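Lovastatin nonaketide synthase, polyketide synthase component (Aspergillus terreus, PDB 7CPX) builds the nonaketide core of lovastatin, dihydromonacolin L, from malonyl-CoA units as an iterative, homodimeric multidomain polyketide synthase working with its partner LovC. Local coordinates at residues M1866-I1871 against H1917-Y1922. The protein carries 2 engineered substitutions. Numbering follows the deposited sequence.
Sequences METKTI and HVRPDY
T1870 and H1917 lie side by side and point the same way, as a non-hydrogen-bonded antiparallel pair. With OG1 of T1870 anti to the carbonyl carbon (chi1 -60°), the hydroxyl meets the imidazole at its edge, in the ring plane, 3.1 Å from ND1 of H1917 in a hydrogen bond that either group could donate. The methyl CG2 of T1870 stays at van der Waals distance from CE1 of the ring. T1868 lays its own CG2 over the backbone of H1917 and V1918, while its OG1 turns to the carbonyl of Q1865.

Next along the strands, K1869 and V1918, the hydrogen-bonded antiparallel pair, exchange N-H...O bonds in both directions, each 2.9 Å from N to O. The lysine chain, folded at CG and CD, crosses the P1920 ring at about a right angle, CG to CG 3.8 Å, and its NZ forms a salt bridge with E1898. Beyond the strand, SD of M1866 rests 3.6 Å from CD of R1919, which is shared between Q1865, bonded to NE, and a weak salt bridge to D1921.

Strands 1869-1883 and 1915-1918 belong to a mixed, curled beta sheet, away from the annotated sites. Here the backbone bonds fix their register, a polar Thr-His pair stands on one face, and on the other CD1 of I1871 reaches CG1 of V1918, both packing toward strands 1901-1909 and 1923-1924.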
ATOM      1  N   MET A1866     -52.067  35.752   5.173  1.00129.83           N
ATOM      2  CA  MET A1866     -53.512  35.881   5.301  1.00129.83           C
ATOM      3  C   MET A1866     -54.231  34.645   4.777  1.00129.83           C
ATOM      4  O   MET A1866     -53.842  34.056   3.765  1.00129.83           O
ATOM      5  CB  MET A1866     -53.996  37.118   4.544  1.00129.83           C
ATOM      6  CG  MET A1866     -53.965  36.976   3.027  1.00129.83           C
ATOM      7  SD  MET A1866     -52.342  36.519   2.389  1.00129.83           S
ATOM      8  CE  MET A1866     -51.428  38.032   2.671  1.00129.83           C
ATOM      9  N   GLU A1867     -55.291  34.257   5.484  1.00127.12           N
ATOM     10  CA  GLU A1867     -56.224  33.233   5.019  1.00127.12           C
ATOM     11  C   GLU A1867     -55.491  31.956   4.623  1.00127.12           C
ATOM     12  O   GLU A1867     -55.756  31.353   3.580  1.00127.12           O
ATOM     13  CB  GLU A1867     -57.064  33.761   3.857  1.00127.12           C
ATOM     14  CG  GLU A1867     -57.803  35.052   4.167  1.00127.12           C
ATOM     15  CD  GLU A1867     -58.602  35.564   2.984  1.00127.12           C
ATOM     16  OE1 GLU A1867     -58.590  34.901   1.926  1.00127.12           O
ATOM     17  OE2 GLU A1867     -59.239  36.631   3.113  1.00127.12           O
ATOM     18  N   THR A1868     -54.555  31.536   5.472  1.00123.56           N
ATOM     19  CA  THR A1868     -53.817  30.310   5.206  1.00123.56           C
ATOM     20  C   THR A1868     -54.786  29.137   5.159  1.00123.56           C
ATOM     21  O   THR A1868     -55.324  28.719   6.190  1.00123.56           O
ATOM     22  CB  THR A1868     -52.744  30.079   6.271  1.00123.56           C
ATOM     23  OG1 THR A1868     -51.871  31.215   6.325  1.00123.56           O
ATOM     24  CG2 THR A1868     -51.932  28.835   5.947  1.00123.56           C
ATOM     25  N   LYS A1869     -55.008  28.600   3.965  1.00121.70           N
ATOM     26  CA  LYS A1869     -55.960  27.518   3.778  1.00121.70           C
ATOM     27  C   LYS A1869     -55.370  26.199   4.251  1.00121.70           C
ATOM     28  O   LYS A1869     -54.178  25.929   4.064  1.00121.70           O
ATOM     29  CB  LYS A1869     -56.359  27.405   2.308  1.00121.70           C
ATOM     30  CG  LYS A1869     -56.795  28.717   1.671  1.00121.70           C
ATOM     31  CD  LYS A1869     -58.026  29.311   2.343  1.00121.70           C
ATOM     32  CE  LYS A1869     -59.255  28.441   2.136  1.00121.70           C
ATOM     33  NZ  LYS A1869     -60.486  29.083   2.670  1.00121.70           N
ATOM     34  N   THR A1870     -56.219  25.375   4.861  1.00117.36           N
ATOM     35  CA  THR A1870     -55.844  24.045   5.321  1.00117.36           C
ATOM     36  C   THR A1870     -56.264  23.042   4.255  1.00117.36           C
ATOM     37  O   THR A1870     -57.455  22.902   3.956  1.00117.36           O
ATOM     38  CB  THR A1870     -56.496  23.725   6.664  1.00117.36           C
ATOM     39  OG1 THR A1870     -56.071  24.681   7.643  1.00117.36           O
ATOM     40  CG2 THR A1870     -56.113  22.326   7.124  1.00117.36           C
ATOM     41  N   ILE A1871     -55.286  22.348   3.687  1.00117.71           N
ATOM     42  CA  ILE A1871     -55.508  21.376   2.627  1.00117.71           C
ATOM     43  C   ILE A1871     -55.248  19.994   3.208  1.00117.71           C
ATOM     44  O   ILE A1871     -54.127  19.685   3.620  1.00117.71           O
ATOM     45  CB  ILE A1871     -54.606  21.644   1.416  1.00117.71           C
ATOM     46  CG1 ILE A1871     -54.782  23.084   0.932  1.00117.71           C
ATOM     47  CG2 ILE A1871     -54.922  20.662   0.299  1.00117.71           C
ATOM     48  CD1 ILE A1871     -53.837  23.470  -0.180  1.00117.71           C
ATOM     49  N   HIS A1917     -50.857  23.837   5.489  1.00114.78           N
ATOM     50  CA  HIS A1917     -51.395  25.173   5.729  1.00114.78           C
ATOM     51  C   HIS A1917     -50.668  26.120   4.780  1.00114.78           C
ATOM     52  O   HIS A1917     -49.531  26.522   5.045  1.00114.78           O
ATOM     53  CB  HIS A1917     -51.218  25.579   7.187  1.00114.78           C
ATOM     54  CG  HIS A1917     -51.697  24.546   8.158  1.00114.78           C
ATOM     55  ND1 HIS A1917     -53.034  24.301   8.386  1.00114.78           N
ATOM     56  CD2 HIS A1917     -51.017  23.688   8.955  1.00114.78           C
ATOM     57  CE1 HIS A1917     -53.156  23.341   9.285  1.00114.78           C
ATOM     58  NE2 HIS A1917     -51.948  22.951   9.645  1.00114.78           N
ATOM     59  N   VAL A1918     -51.323  26.476   3.677  1.00119.83           N
ATOM     60  CA  VAL A1918     -50.682  27.215   2.593  1.00119.83           C
ATOM     61  C   VAL A1918     -51.558  28.391   2.191  1.00119.83           C
ATOM     62  O   VAL A1918     -52.788  28.283   2.167  1.00119.83           O
ATOM     63  CB  VAL A1918     -50.408  26.307   1.378  1.00119.83           C
ATOM     64  CG1 VAL A1918     -51.713  25.866   0.742  1.00119.83           C
ATOM     65  CG2 VAL A1918     -49.533  27.024   0.366  1.00119.83           C
ATOM     66  N   ARG A1919     -50.919  29.509   1.851  1.00124.10           N
ATOM     67  CA  ARG A1919     -51.656  30.700   1.469  1.00124.10           C
ATOM     68  C   ARG A1919     -52.462  30.440   0.196  1.00124.10           C
ATOM     69  O   ARG A1919     -52.070  29.619  -0.639  1.00124.10           O
ATOM     70  CB  ARG A1919     -50.705  31.876   1.248  1.00124.10           C
ATOM     71  CG  ARG A1919     -50.523  32.759   2.471  1.00124.10           C
ATOM     72  CD  ARG A1919     -49.709  34.010   2.163  1.00124.10           C
ATOM     73  NE  ARG A1919     -48.276  33.740   2.096  1.00124.10           N
ATOM     74  CZ  ARG A1919     -47.526  33.841   1.005  1.00124.10           C
ATOM     75  NH1 ARG A1919     -48.032  34.229  -0.156  1.00124.10           N
ATOM     76  NH2 ARG A1919     -46.230  33.554   1.081  1.00124.10           N
ATOM     77  N   PRO A1920     -53.596  31.125   0.020  1.00123.64           N
ATOM     78  CA  PRO A1920     -54.399  30.905  -1.194  1.00123.64           C
ATOM     79  C   PRO A1920     -53.659  31.229  -2.477  1.00123.64           C
ATOM     80  O   PRO A1920     -54.005  30.680  -3.529  1.00123.64           O
ATOM     81  CB  PRO A1920     -55.605  31.836  -0.996  1.00123.64           C
ATOM     82  CG  PRO A1920     -55.635  32.141   0.462  1.00123.64           C
ATOM     83  CD  PRO A1920     -54.212  32.122   0.911  1.00123.64           C
ATOM     84  N   ASP A1921     -52.653  32.105  -2.425  1.00124.46           N
ATOM     85  CA  ASP A1921     -51.913  32.460  -3.630  1.00124.46           C
ATOM     86  C   ASP A1921     -51.248  31.251  -4.272  1.00124.46           C
ATOM     87  O   ASP A1921     -50.935  31.291  -5.466  1.00124.46           O
ATOM     88  CB  ASP A1921     -50.857  33.516  -3.302  1.00124.46           C
ATOM     89  CG  ASP A1921     -51.447  34.749  -2.650  1.00124.46           C
ATOM     90  OD1 ASP A1921     -52.619  35.071  -2.935  1.00124.46           O
ATOM     91  OD2 ASP A1921     -50.739  35.397  -1.852  1.00124.46           O
ATOM     92  N   TYR A1922     -51.026  30.181  -3.509  1.00122.59           N
ATOM     93  CA  TYR A1922     -50.366  28.978  -3.998  1.00122.59           C
ATOM     94  C   TYR A1922     -51.347  27.825  -4.181  1.00122.59           C
ATOM     95  O   TYR A1922     -50.956  26.658  -4.124  1.00122.59           O
ATOM     96  CB  TYR A1922     -49.247  28.563  -3.044  1.00122.59           C
ATOM     97  CG  TYR A1922     -48.205  29.630  -2.807  1.00122.59           C
ATOM     98  CD1 TYR A1922     -47.127  29.777  -3.665  1.00122.59           C
ATOM     99  CD2 TYR A1922     -48.297  30.485  -1.720  1.00122.59           C
ATOM    100  CE1 TYR A1922     -46.171  30.749  -3.450  1.00122.59           C
ATOM    101  CE2 TYR A1922     -47.348  31.458  -1.497  1.00122.59           C
ATOM    102  CZ  TYR A1922     -46.286  31.588  -2.364  1.00122.59           C
ATOM    103  OH  TYR A1922     -45.337  32.560  -2.143  1.00122.59           O
TER